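Local coordinates for Tll0287 protein (Thermosynechococcus elongatus, PDB 5B82) that carries a covalently attached heme c with His/Cys axial ligation in a PAS-like domain and may act in redox sensing or signalling, at residues A[83-88]-A[177-182]; A[135-140]-A[165-170]; A[42-47]-A[69-74]. All blocks are in the same frame, centred on the assembly; numbering follows the deposited sequence.

Contact 1. Residues A[83-88]-A[177-182]; sequences GWQVRQ and AVTIPQ. With HEC (heme c), chain B.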
loop_
_atom_site.group_PDB
_atom_site.type_symbol
_atom_site.label_atom_id
_atom_site.label_comp_id
_atom_site.label_asym_id
_atom_site.label_seq_id
_atom_site.Cartn_x
_atom_site.Cartn_y
_atom_site.Cartn_z
ATOM N N GLY A 83 -16.593 -8.922 0.569
ATOM C CA GLY A 83 -16.206 -10.320 0.537
ATOM C C GLY A 83 -14.927 -10.520 -0.258
ATOM O O GLY A 83 -14.730 -11.562 -0.890
ATOM N N TRP A 84 -14.064 -9.502 -0.250
ATOM C CA TRP A 84 -12.753 -9.600 -0.871
ATOM C C TRP A 84 -11.701 -9.752 0.218
ATOM O O TRP A 84 -11.982 -9.546 1.394
ATOM C CB TRP A 84 -12.433 -8.321 -1.661
ATOM C CG TRP A 84 -13.438 -7.957 -2.716
ATOM C CD1 TRP A 84 -14.306 -8.799 -3.345
ATOM C CD2 TRP A 84 -13.677 -6.649 -3.262
ATOM N NE1 TRP A 84 -15.070 -8.097 -4.249
ATOM C CE2 TRP A 84 -14.706 -6.777 -4.218
ATOM C CE3 TRP A 84 -13.124 -5.382 -3.030
ATOM C CZ2 TRP A 84 -15.197 -5.689 -4.941
ATOM C CZ3 TRP A 84 -13.611 -4.296 -3.755
ATOM C CH2 TRP A 84 -14.632 -4.460 -4.700
ATOM N N GLN A 85 -10.488 -10.117 -0.177
ATOM C CA GLN A 85 -9.326 -9.896 0.669
ATOM C C GLN A 85 -8.649 -8.663 0.093
ATOM O O GLN A 85 -8.461 -8.587 -1.112
ATOM C CB GLN A 85 -8.379 -11.084 0.599
ATOM C CG GLN A 85 -8.965 -12.346 1.217
ATOM C CD GLN A 85 -8.512 -13.591 0.506
ATOM O OE1 GLN A 85 -7.312 -13.856 0.390
ATOM N NE2 GLN A 85 -9.468 -14.362 0.006
ATOM N N VAL A 86 -8.308 -7.701 0.946
ATOM C CA VAL A 86 -7.636 -6.470 0.505
ATOM C C VAL A 86 -6.504 -6.199 1.466
ATOM O O VAL A 86 -6.710 -6.209 2.679
ATOM C CB VAL A 86 -8.589 -5.253 0.523
ATOM C CG1 VAL A 86 -7.848 -3.970 0.060
ATOM C CG2 VAL A 86 -9.808 -5.530 -0.332
ATOM N N ARG A 87 -5.312 -5.963 0.936
ATOM C CA ARG A 87 -4.136 -5.825 1.783
ATOM C C ARG A 87 -3.005 -5.071 1.084
ATOM O O ARG A 87 -2.717 -5.304 -0.095
ATOM C CB ARG A 87 -3.627 -7.209 2.178
ATOM C CG ARG A 87 -2.565 -7.202 3.261
ATOM C CD ARG A 87 -2.305 -8.628 3.750
ATOM N NE ARG A 87 -1.569 -9.427 2.773
ATOM C CZ ARG A 87 -0.256 -9.628 2.810
ATOM N NH1 ARG A 87 0.478 -9.087 3.780
ATOM N NH2 ARG A 87 0.326 -10.370 1.883
ATOM N N GLN A 88 -2.353 -4.182 1.824
ATOM C CA GLN A 88 -1.131 -3.559 1.335
ATOM C C GLN A 88 0.007 -4.534 1.553
ATOM O O GLN A 88 0.054 -5.236 2.567
ATOM C CB GLN A 88 -0.848 -2.266 2.086
ATOM C CG GLN A 88 -1.883 -1.189 1.845
ATOM C CD GLN A 88 -1.766 -0.055 2.844
ATOM O OE1 GLN A 88 -1.189 0.992 2.547
ATOM N NE2 GLN A 88 -2.304 -0.264 4.042
ATOM N N ALA A 177 -3.071 -5.270 -2.915
ATOM C CA ALA A 177 -3.405 -6.620 -3.390
ATOM C C ALA A 177 -4.842 -6.958 -3.016
ATOM O O ALA A 177 -5.222 -6.893 -1.844
ATOM C CB ALA A 177 -2.471 -7.641 -2.784
ATOM N N VAL A 178 -5.650 -7.289 -4.012
ATOM C CA VAL A 178 -7.031 -7.683 -3.767
ATOM C C VAL A 178 -7.295 -9.072 -4.326
ATOM O O VAL A 178 -6.821 -9.402 -5.410
ATOM C CB VAL A 178 -8.014 -6.706 -4.428
ATOM C CG1 VAL A 178 -9.451 -7.158 -4.210
ATOM C CG2 VAL A 178 -7.794 -5.294 -3.900
ATOM N N THR A 179 -8.045 -9.884 -3.588
ATOM C CA THR A 179 -8.478 -11.171 -4.107
ATOM C C THR A 179 -9.999 -11.287 -4.085
ATOM O O THR A 179 -10.638 -11.056 -3.057
ATOM C CB THR A 179 -7.882 -12.345 -3.309
ATOM O OG1 THR A 179 -6.467 -12.387 -3.509
ATOM C CG2 THR A 179 -8.480 -13.680 -3.776
ATOM N N ILE A 180 -10.575 -11.634 -5.234
ATOM C CA ILE A 180 -11.964 -12.067 -5.282
ATOM C C ILE A 180 -11.955 -13.597 -5.266
ATOM O O ILE A 180 -11.670 -14.231 -6.280
ATOM C CB ILE A 180 -12.694 -11.577 -6.539
ATOM C CG1 ILE A 180 -12.471 -10.073 -6.758
ATOM C CG2 ILE A 180 -14.190 -11.909 -6.434
ATOM C CD1 ILE A 180 -13.066 -9.571 -8.059
ATOM N N PRO A 181 -12.249 -14.188 -4.108
ATOM C CA PRO A 181 -12.095 -15.638 -3.928
ATOM C C PRO A 181 -12.910 -16.462 -4.925
ATOM O O PRO A 181 -13.981 -16.035 -5.334
ATOM C CB PRO A 181 -12.599 -15.877 -2.503
ATOM C CG PRO A 181 -13.447 -14.709 -2.191
ATOM C CD PRO A 181 -12.840 -13.543 -2.925
ATOM N N GLN A 182 -12.378 -17.614 -5.321
ATOM C CA GLN A 182 -13.068 -18.550 -6.201
ATOM C C GLN A 182 -14.399 -19.020 -5.592
ATOM O O GLN A 182 -15.420 -19.054 -6.272
ATOM C CB GLN A 182 -12.163 -19.757 -6.475
ATOM C CG GLN A 182 -12.720 -20.776 -7.447
ATOM C CD GLN A 182 -12.264 -20.549 -8.888
ATOM O OE1 GLN A 182 -13.074 -20.241 -9.760
ATOM N NE2 GLN A 182 -10.968 -20.735 -9.146
HETATM FE FE HEC B . 3.095 5.490 4.888
HETATM C CHA HEC B . 2.501 2.373 6.095
HETATM C CHB HEC B . 3.087 4.177 1.649
HETATM C CHC HEC B . 3.440 8.597 3.578
HETATM C CHD HEC B . 3.511 6.739 8.061
HETATM N NA HEC B . 2.904 3.614 4.030
HETATM C C1A HEC B . 2.527 2.485 4.729
HETATM C C2A HEC B . 2.186 1.445 3.777
HETATM C C3A HEC B . 2.350 1.961 2.553
HETATM C C4A HEC B . 2.807 3.320 2.685
HETATM C CMA HEC B . 2.118 1.259 1.205
HETATM C CAA HEC B . 1.699 0.014 4.119
HETATM C CBA HEC B . 2.820 -1.019 4.009
HETATM C CGA HEC B . 3.665 -1.006 5.254
HETATM O O1A HEC B . 4.873 -0.675 5.160
HETATM O O2A HEC B . 3.130 -1.293 6.357
HETATM N NB HEC B . 3.254 6.220 2.978
HETATM C C1B HEC B . 3.173 5.538 1.782
HETATM C C2B HEC B . 3.194 6.498 0.697
HETATM C C3B HEC B . 3.300 7.716 1.231
HETATM C C4B HEC B . 3.329 7.569 2.672
HETATM C CMB HEC B . 3.156 6.149 -0.813
HETATM C CAB HEC B . 3.360 9.057 0.463
HETATM C CBB HEC B . 2.021 9.334 -0.267
HETATM N NC HEC B . 3.451 7.318 5.677
HETATM C C1C HEC B . 3.500 8.487 4.952
HETATM C C2C HEC B . 3.478 9.592 5.888
HETATM C C3C HEC B . 3.635 9.086 7.124
HETATM C C4C HEC B . 3.532 7.642 7.016
HETATM C CMC HEC B . 3.726 11.057 5.459
HETATM C CAC HEC B . 3.793 9.871 8.454
HETATM C CBC HEC B . 2.640 10.849 8.782
HETATM N ND HEC B . 3.087 4.689 6.771
HETATM C C1D HEC B . 3.140 5.418 7.954
HETATM C C2D HEC B . 2.745 4.559 9.054
HETATM C C3D HEC B . 2.446 3.206 8.422
HETATM C C4D HEC B . 2.682 3.375 7.015
HETATM C CMD HEC B . 2.650 4.920 10.551
HETATM C CAD HEC B . 1.959 1.917 9.120
HETATM C CBD HEC B . 0.439 2.016 9.107
HETATM C CGD HEC B . -0.207 0.734 9.585
HETATM O O1D HEC B . -0.016 0.358 10.763
HETATM O O2D HEC B . -0.918 0.099 8.776
#

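Contact 2. Residues A[135-140]-A[165-170]; sequences IDVQAS and YGFRVG. With HEC (heme c), chain B.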
loop_
_atom_site.group_PDB
_atom_site.type_symbol
_atom_site.label_atom_id
_atom_site.label_comp_id
_atom_site.label_asym_id
_atom_site.label_seq_id
_atom_site.Cartn_x
_atom_site.Cartn_y
_atom_site.Cartn_z
ATOM N N ILE A 135 2.320 0.977 -5.749
ATOM C CA ILE A 135 2.388 2.205 -4.969
ATOM C C ILE A 135 3.791 2.782 -5.130
ATOM O O ILE A 135 4.781 2.121 -4.808
ATOM C CB ILE A 135 2.152 1.931 -3.477
ATOM C CG1 ILE A 135 0.766 1.332 -3.260
ATOM C CG2 ILE A 135 2.294 3.220 -2.662
ATOM C CD1 ILE A 135 0.591 0.622 -1.932
ATOM N N ASP A 136 3.885 4.008 -5.628
ATOM C CA ASP A 136 5.185 4.637 -5.779
ATOM C C ASP A 136 5.425 5.659 -4.673
ATOM O O ASP A 136 4.496 6.075 -3.984
ATOM C CB ASP A 136 5.334 5.278 -7.161
ATOM C CG ASP A 136 5.464 4.244 -8.282
ATOM O OD1 ASP A 136 6.017 3.147 -8.037
ATOM O OD2 ASP A 136 5.017 4.537 -9.414
ATOM N N VAL A 137 6.680 6.051 -4.502
ATOM C CA VAL A 137 7.039 7.023 -3.482
ATOM C C VAL A 137 7.006 8.433 -4.061
ATOM O O VAL A 137 7.685 8.699 -5.044
ATOM C CB VAL A 137 8.446 6.736 -2.947
ATOM C CG1 VAL A 137 8.882 7.822 -1.976
ATOM C CG2 VAL A 137 8.494 5.363 -2.282
ATOM N N GLN A 138 6.204 9.325 -3.472
ATOM C CA GLN A 138 6.291 10.770 -3.770
ATOM C C GLN A 138 7.067 11.518 -2.686
ATOM O O GLN A 138 7.397 10.945 -1.646
ATOM C CB GLN A 138 4.905 11.406 -3.927
ATOM C CG GLN A 138 4.137 10.946 -5.155
ATOM C CD GLN A 138 3.300 9.731 -4.872
ATOM O OE1 GLN A 138 2.713 9.616 -3.800
ATOM N NE2 GLN A 138 3.249 8.803 -5.823
ATOM N N ALA A 139 7.345 12.801 -2.929
ATOM C CA ALA A 139 8.132 13.612 -2.002
ATOM C C ALA A 139 7.543 13.698 -0.600
ATOM O O ALA A 139 8.278 13.647 0.382
ATOM C CB ALA A 139 8.363 15.030 -2.567
ATOM N N SER A 140 6.224 13.833 -0.511
ATOM C CA SER A 140 5.560 13.970 0.779
ATOM C C SER A 140 5.859 12.767 1.670
ATOM O O SER A 140 6.109 12.907 2.870
ATOM C CB SER A 140 4.052 14.118 0.574
ATOM O OG SER A 140 3.525 13.009 -0.147
ATOM N N TYR A 165 11.749 2.678 5.353
ATOM C CA TYR A 165 12.499 3.931 5.269
ATOM C C TYR A 165 13.573 3.835 4.204
ATOM O O TYR A 165 13.790 2.770 3.621
ATOM C CB TYR A 165 13.138 4.284 6.617
ATOM C CG TYR A 165 13.985 3.174 7.216
ATOM C CD1 TYR A 165 13.477 2.345 8.210
ATOM C CD2 TYR A 165 15.292 2.956 6.790
ATOM C CE1 TYR A 165 14.239 1.329 8.755
ATOM C CE2 TYR A 165 16.061 1.942 7.331
ATOM C CZ TYR A 165 15.529 1.131 8.314
ATOM O OH TYR A 165 16.290 0.121 8.860
ATOM N N GLY A 166 14.246 4.952 3.959
ATOM C CA GLY A 166 15.338 4.997 3.003
ATOM C C GLY A 166 14.885 5.060 1.558
ATOM O O GLY A 166 15.664 4.788 0.650
ATOM N N PHE A 167 13.624 5.415 1.338
ATOM C CA PHE A 167 13.111 5.569 -0.022
ATOM C C PHE A 167 13.532 6.891 -0.660
ATOM O O PHE A 167 13.856 7.853 0.036
ATOM C CB PHE A 167 11.590 5.487 -0.032
ATOM C CG PHE A 167 11.052 4.139 0.334
ATOM C CD1 PHE A 167 10.960 3.135 -0.614
ATOM C CD2 PHE A 167 10.611 3.884 1.615
ATOM C CE1 PHE A 167 10.458 1.897 -0.277
ATOM C CE2 PHE A 167 10.105 2.647 1.952
ATOM C CZ PHE A 167 10.028 1.657 1.005
ATOM N N ARG A 168 13.515 6.929 -1.989
ATOM C CA ARG A 168 13.681 8.172 -2.735
ATOM C C ARG A 168 12.458 8.371 -3.616
ATOM O O ARG A 168 11.728 7.420 -3.883
ATOM C CB ARG A 168 14.934 8.127 -3.605
ATOM C CG ARG A 168 16.235 8.076 -2.832
ATOM C CD ARG A 168 17.342 8.863 -3.540
ATOM N NE ARG A 168 17.258 8.785 -5.000
ATOM C CZ ARG A 168 17.583 7.713 -5.720
ATOM N NH1 ARG A 168 17.999 6.604 -5.122
ATOM N NH2 ARG A 168 17.476 7.744 -7.043
ATOM N N VAL A 169 12.232 9.604 -4.057
ATOM C CA VAL A 169 11.111 9.905 -4.938
ATOM C C VAL A 169 11.211 9.073 -6.207
ATOM O O VAL A 169 12.219 9.125 -6.912
ATOM C CB VAL A 169 11.080 11.392 -5.330
ATOM C CG1 VAL A 169 9.979 11.654 -6.344
ATOM C CG2 VAL A 169 10.878 12.250 -4.102
ATOM N N GLY A 170 10.168 8.296 -6.481
ATOM C CA GLY A 170 10.122 7.452 -7.662
ATOM C C GLY A 170 10.335 5.981 -7.371
ATOM O O GLY A 170 10.115 5.139 -8.238
HETATM FE FE HEC B . 3.095 5.490 4.888
HETATM C CHA HEC B . 2.501 2.373 6.095
HETATM C CHB HEC B . 3.087 4.177 1.649
HETATM C CHC HEC B . 3.440 8.597 3.578
HETATM C CHD HEC B . 3.511 6.739 8.061
HETATM N NA HEC B . 2.904 3.614 4.030
HETATM C C1A HEC B . 2.527 2.485 4.729
HETATM C C2A HEC B . 2.186 1.445 3.777
HETATM C C3A HEC B . 2.350 1.961 2.553
HETATM C C4A HEC B . 2.807 3.320 2.685
HETATM C CMA HEC B . 2.118 1.259 1.205
HETATM C CAA HEC B . 1.699 0.014 4.119
HETATM C CBA HEC B . 2.820 -1.019 4.009
HETATM C CGA HEC B . 3.665 -1.006 5.254
HETATM O O1A HEC B . 4.873 -0.675 5.160
HETATM O O2A HEC B . 3.130 -1.293 6.357
HETATM N NB HEC B . 3.254 6.220 2.978
HETATM C C1B HEC B . 3.173 5.538 1.782
HETATM C C2B HEC B . 3.194 6.498 0.697
HETATM C C3B HEC B . 3.300 7.716 1.231
HETATM C C4B HEC B . 3.329 7.569 2.672
HETATM C CMB HEC B . 3.156 6.149 -0.813
HETATM C CAB HEC B . 3.360 9.057 0.463
HETATM C CBB HEC B . 2.021 9.334 -0.267
HETATM N NC HEC B . 3.451 7.318 5.677
HETATM C C1C HEC B . 3.500 8.487 4.952
HETATM C C2C HEC B . 3.478 9.592 5.888
HETATM C C3C HEC B . 3.635 9.086 7.124
HETATM C C4C HEC B . 3.532 7.642 7.016
HETATM C CMC HEC B . 3.726 11.057 5.459
HETATM C CAC HEC B . 3.793 9.871 8.454
HETATM C CBC HEC B . 2.640 10.849 8.782
HETATM N ND HEC B . 3.087 4.689 6.771
HETATM C C1D HEC B . 3.140 5.418 7.954
HETATM C C2D HEC B . 2.745 4.559 9.054
HETATM C C3D HEC B . 2.446 3.206 8.422
HETATM C C4D HEC B . 2.682 3.375 7.015
HETATM C CMD HEC B . 2.650 4.920 10.551
HETATM C CAD HEC B . 1.959 1.917 9.120
HETATM C CBD HEC B . 0.439 2.016 9.107
HETATM C CGD HEC B . -0.207 0.734 9.585
HETATM O O1D HEC B . -0.016 0.358 10.763
HETATM O O2D HEC B . -0.918 0.099 8.776
#

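Contact 3. Residues A[42-47]-A[69-74]; sequences DQMRIG and APVGKQ. With HEC (heme c), chain B.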
loop_
_atom_site.group_PDB
_atom_site.type_symbol
_atom_site.label_atom_id
_atom_site.label_comp_id
_atom_site.label_asym_id
_atom_site.label_seq_id
_atom_site.Cartn_x
_atom_site.Cartn_y
_atom_site.Cartn_z
ATOM N N ASP A 42 -5.840 4.888 -2.964
ATOM C CA ASP A 42 -4.552 5.485 -3.287
ATOM C C ASP A 42 -4.613 7.023 -3.287
ATOM O O ASP A 42 -3.756 7.709 -2.703
ATOM C CB ASP A 42 -4.064 4.970 -4.640
ATOM C CG ASP A 42 -2.587 5.224 -4.851
ATOM O OD1 ASP A 42 -1.794 4.808 -3.975
ATOM O OD2 ASP A 42 -2.225 5.853 -5.875
ATOM N N GLN A 43 -5.645 7.557 -3.925
ATOM C CA GLN A 43 -5.811 9.003 -3.971
ATOM C C GLN A 43 -6.082 9.544 -2.572
ATOM O O GLN A 43 -5.721 10.680 -2.251
ATOM C CB GLN A 43 -6.918 9.390 -4.949
ATOM C CG GLN A 43 -6.511 9.222 -6.410
ATOM C CD GLN A 43 -5.478 10.245 -6.865
ATOM O OE1 GLN A 43 -5.625 11.442 -6.619
ATOM N NE2 GLN A 43 -4.429 9.774 -7.536
ATOM N N MET A 44 -6.696 8.719 -1.732
ATOM C CA MET A 44 -6.910 9.106 -0.343
ATOM C C MET A 44 -5.585 9.255 0.372
ATOM O O MET A 44 -5.341 10.280 1.031
ATOM C CB MET A 44 -7.771 8.088 0.401
ATOM C CG MET A 44 -7.725 8.250 1.924
ATOM S SD MET A 44 -8.714 6.969 2.739
ATOM C CE MET A 44 -7.969 6.953 4.359
ATOM N N ARG A 45 -4.720 8.245 0.260
ATOM C CA ARG A 45 -3.420 8.389 0.923
ATOM C C ARG A 45 -2.678 9.624 0.423
ATOM O O ARG A 45 -2.170 10.424 1.217
ATOM C CB ARG A 45 -2.528 7.163 0.735
ATOM C CG ARG A 45 -1.375 7.136 1.748
ATOM C CD ARG A 45 -0.149 6.413 1.203
ATOM N NE ARG A 45 -0.514 5.147 0.572
ATOM C CZ ARG A 45 -0.718 4.011 1.226
ATOM N NH1 ARG A 45 -0.588 3.968 2.547
ATOM N NH2 ARG A 45 -1.051 2.916 0.556
ATOM N N ILE A 46 -2.616 9.767 -0.900
ATOM C CA ILE A 46 -1.914 10.900 -1.497
ATOM C C ILE A 46 -2.452 12.222 -0.960
ATOM O O ILE A 46 -1.693 13.145 -0.640
ATOM C CB ILE A 46 -2.012 10.842 -3.028
ATOM C CG1 ILE A 46 -1.060 9.767 -3.551
ATOM C CG2 ILE A 46 -1.679 12.189 -3.645
ATOM C CD1 ILE A 46 -1.351 9.326 -4.967
ATOM N N GLY A 47 -3.771 12.286 -0.828
ATOM C CA GLY A 47 -4.438 13.449 -0.289
ATOM C C GLY A 47 -4.058 13.742 1.146
ATOM O O GLY A 47 -3.808 14.898 1.494
ATOM N N ALA A 69 -2.371 4.823 8.423
ATOM C CA ALA A 69 -3.266 3.990 9.239
ATOM C C ALA A 69 -4.725 3.963 8.732
ATOM O O ALA A 69 -5.321 2.872 8.591
ATOM C CB ALA A 69 -3.195 4.380 10.718
ATOM N N PRO A 70 -5.308 5.148 8.441
ATOM C CA PRO A 70 -6.666 5.114 7.883
ATOM C C PRO A 70 -6.767 4.391 6.541
ATOM O O PRO A 70 -7.853 3.912 6.199
ATOM C CB PRO A 70 -7.027 6.600 7.728
ATOM C CG PRO A 70 -5.752 7.338 7.841
ATOM C CD PRO A 70 -4.887 6.532 8.734
ATOM N N VAL A 71 -5.666 4.312 5.793
ATOM C CA VAL A 71 -5.654 3.533 4.555
ATOM C C VAL A 71 -5.866 2.049 4.860
ATOM O O VAL A 71 -6.687 1.386 4.220
ATOM C CB VAL A 71 -4.341 3.731 3.763
ATOM C CG1 VAL A 71 -4.284 2.792 2.580
ATOM C CG2 VAL A 71 -4.216 5.181 3.312
ATOM N N GLY A 72 -5.137 1.534 5.846
ATOM C CA GLY A 72 -5.281 0.144 6.257
ATOM C C GLY A 72 -6.668 -0.144 6.813
ATOM O O GLY A 72 -7.278 -1.196 6.520
ATOM N N LYS A 73 -7.173 0.788 7.620
ATOM C CA LYS A 73 -8.525 0.637 8.158
ATOM C C LYS A 73 -9.547 0.547 7.025
ATOM O O LYS A 73 -10.419 -0.342 7.009
ATOM C CB LYS A 73 -8.869 1.785 9.107
ATOM C CG LYS A 73 -10.188 1.619 9.836
ATOM C CD LYS A 73 -10.136 2.230 11.230
ATOM C CE LYS A 73 -10.310 3.742 11.198
ATOM N NZ LYS A 73 -11.747 4.140 11.255
ATOM N N GLN A 74 -9.419 1.455 6.064
ATOM C CA GLN A 74 -10.341 1.488 4.941
ATOM C C GLN A 74 -10.241 0.215 4.116
ATOM O O GLN A 74 -11.249 -0.300 3.632
ATOM C CB GLN A 74 -10.084 2.697 4.053
ATOM C CG GLN A 74 -11.021 2.756 2.867
ATOM C CD GLN A 74 -12.085 3.803 3.023
ATOM O OE1 GLN A 74 -11.795 5.000 3.018
ATOM N NE2 GLN A 74 -13.329 3.363 3.164
HETATM FE FE HEC B . 3.095 5.490 4.888
HETATM C CHA HEC B . 2.501 2.373 6.095
HETATM C CHB HEC B . 3.087 4.177 1.649
HETATM C CHC HEC B . 3.440 8.597 3.578
HETATM C CHD HEC B . 3.511 6.739 8.061
HETATM N NA HEC B . 2.904 3.614 4.030
HETATM C C1A HEC B . 2.527 2.485 4.729
HETATM C C2A HEC B . 2.186 1.445 3.777
HETATM C C3A HEC B . 2.350 1.961 2.553
HETATM C C4A HEC B . 2.807 3.320 2.685
HETATM C CMA HEC B . 2.118 1.259 1.205
HETATM C CAA HEC B . 1.699 0.014 4.119
HETATM C CBA HEC B . 2.820 -1.019 4.009
HETATM C CGA HEC B . 3.665 -1.006 5.254
HETATM O O1A HEC B . 4.873 -0.675 5.160
HETATM O O2A HEC B . 3.130 -1.293 6.357
HETATM N NB HEC B . 3.254 6.220 2.978
HETATM C C1B HEC B . 3.173 5.538 1.782
HETATM C C2B HEC B . 3.194 6.498 0.697
HETATM C C3B HEC B . 3.300 7.716 1.231
HETATM C C4B HEC B . 3.329 7.569 2.672
HETATM C CMB HEC B . 3.156 6.149 -0.813
HETATM C CAB HEC B . 3.360 9.057 0.463
HETATM C CBB HEC B . 2.021 9.334 -0.267
HETATM N NC HEC B . 3.451 7.318 5.677
HETATM C C1C HEC B . 3.500 8.487 4.952
HETATM C C2C HEC B . 3.478 9.592 5.888
HETATM C C3C HEC B . 3.635 9.086 7.124
HETATM C C4C HEC B . 3.532 7.642 7.016
HETATM C CMC HEC B . 3.726 11.057 5.459
HETATM C CAC HEC B . 3.793 9.871 8.454
HETATM C CBC HEC B . 2.640 10.849 8.782
HETATM N ND HEC B . 3.087 4.689 6.771
HETATM C C1D HEC B . 3.140 5.418 7.954
HETATM C C2D HEC B . 2.745 4.559 9.054
HETATM C C3D HEC B . 2.446 3.206 8.422
HETATM C C4D HEC B . 2.682 3.375 7.015
HETATM C CMD HEC B . 2.650 4.920 10.551
HETATM C CAD HEC B . 1.959 1.917 9.120
HETATM C CBD HEC B . 0.439 2.016 9.107
HETATM C CGD HEC B . -0.207 0.734 9.585
HETATM O O1D HEC B . -0.016 0.358 10.763
HETATM O O2D HEC B . -0.918 0.099 8.776
#

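Contact 1. Residues A[83-88]-A[177-182]
Gln85 and Thr179 exchange two backbone hydrogen bonds, Gln85 N to Thr179 O at 3.0 Å and Thr179 N to Gln85 O at 2.8 Å. Two residues further along, Arg87 and Ala177 pair in the same way, and Val86 faces Val178 between them as a non-hydrogen-bonded pair. The short strand segments run antiparallel, with 167° between their directions, and strand 85-89 forms an outer edge of the four-stranded antiparallel sheet of this PAS-like domain. The two faces of this pairing differ sharply. On the tightly packed face Val86 and Val178 lie side by side, CG2 of Val86 being 4.1 Å from CG2 of Val178. The other methyl of Val178, CG1, anti to the backbone N (chi1 178°), meets CB of Trp84. Beyond it Ile180 runs alongside the indole, its CG1 4.1 Å from Trp84 CD1. Helices 28-49 and 69-82 cover this face through Ile38, Ala75 and Ala79, while Trp84 NE1 is hydrogen-bonded to Glu30. The other face is looser and more polar. Gln85, exposed, lies beside Thr179 with NE2 4.0 Å from Thr179 CG2, a loose van der Waals contact, and Thr179 OG1 finds its hydrogen bond at His130. Arg87 leads away from Ala177 to a salt bridge with Asp105 and the carbonyls of Asn97 and Ala99. At the far end the Pro181 ring closes on the turn out of the helix, CD standing 3.4 Å from Gly83 O. A CA-H...O contact, Val178 CA to Gln85 O at 3.1 Å, gives that carbonyl a second neighbour beside the Thr179 N-H. The chemistry implies a division of labour: main-chain bonds fix the register, while alternating side chains give one face to the helices and leave the other to polar partners.

Contact 2. Residues A[135-140]-A[165-170]
Val137 meets Phe167, Arg168 and Gly170 in a loop-to-loop contact just past the end of strand 128-136, where the chain approaches the heme attachment site and the loop before strand 172-181 folds back over it. One hydrogen bond crosses between the two: Gly170 N donates to Val137 O at 2.9 Å, nearly straight at the hydrogen (162°), with the donor tilted 19° from the carbonyl plane. Val137 also bonds to Asp171 through the backbone, continuing the pairing of the neighbouring strands into the loop. Its side chain divides its contacts. CG1, anti to the backbone N (chi1 175°), rests 3.4 Å from Arg168 O, whereas CG2 approaches the Phe167 ring obliquely, 3.7 Å from CD1, the two side chains crossing at about a right angle. In the sequence between the two segments comes the CXXCH motif of c-type hemes: Cys141 and Cys144 hold the porphyrin covalently and His145 ligates the iron. Phe167 touches that histidine and makes a cation-pi contact with Lys92. The backbone here also borders the cofactor, Asp136 O lying 3.4 Å from heme atom CMB, while Gln138 OE1 is 3.6 Å from heme atom CBB. Among the more exposed residues, Val169 lays its CG2 against Ala139 CA at 3.7 Å. Gly170 has positive phi, and its backbone angles suit glycine because they crowd a CB against the carbonyl oxygen before it.

Contact 3. Residues A[42-47]-A[69-74]
Arg45 lies between Val71 and the heme, so that one face of its guanidinium is turned to the valine and the opposite face to the porphyrin. The setting is an antiparallel helix pair, 28-49 with 69-82, in the PAS-like domain; the short segments 42-47 and 69-74 run at 161° to each other with their axes 9.8 Å apart. Val71 reaches across at about a right angle to the arginine, CG2 lying 3.7 Å from Arg45 CB and CG1 3.8 Å from NH2. On the heme side Arg45 CD is 3.4 Å from heme C2B, and NH1 sits 3.5 Å from heme C4A. The bend at chi3 (-46°) places NE 3.9 Å from heme CHB. Second-shell bonds help hold the group's rotation: NH2 is hydrogen-bonded to Gln88 OE1 and to the hydroxyl of Tyr176, which also bonds Asp42 OD1. The arginine touches Cys68 too, the axial ligand that immediately precedes the second helix segment; a positive group so near would be expected to stabilise negative charge on the sulfur and perhaps reduce its donation to the iron, which could tune the iron's potential. Farther from the heme the packing between the helices passes to Met44. Its CG stands anti to the backbone N (chi1 165°) and the chain continues extended toward helix 69-82, whose Val71 and Gln74 also touch Leu41 of the first helix. The methionine sulfur SD passes 3.7 Å from Gln74 OE1, and its terminal methyl CE abuts Pro70, 3.5 Å from CB.

In the fold
All three contacts are partly buried and all border the heme, yet they differ in kind. Contact 3 lies closest to the chain's centre and joins two helices mainly by side-chain packing, without hydrogen bonds between the segments. Contact 1 is sheet pairing, rich in main-chain bonds, and contact 2 ties loops with a single one, mostly among exposed residues. Contacts 1 and 2 reach the same sheet, through neighbouring strands 172-181 and 128-136, but stand on opposite sides of the chain's centre, their centres about 25 Å apart. Contact 3 touches both: Gln88 NE2 of contact 1 lies 3.7 Å from Gly72 CA, and Ile135 CD1 of contact 2 lies 3.8 Å from Arg45 NH2.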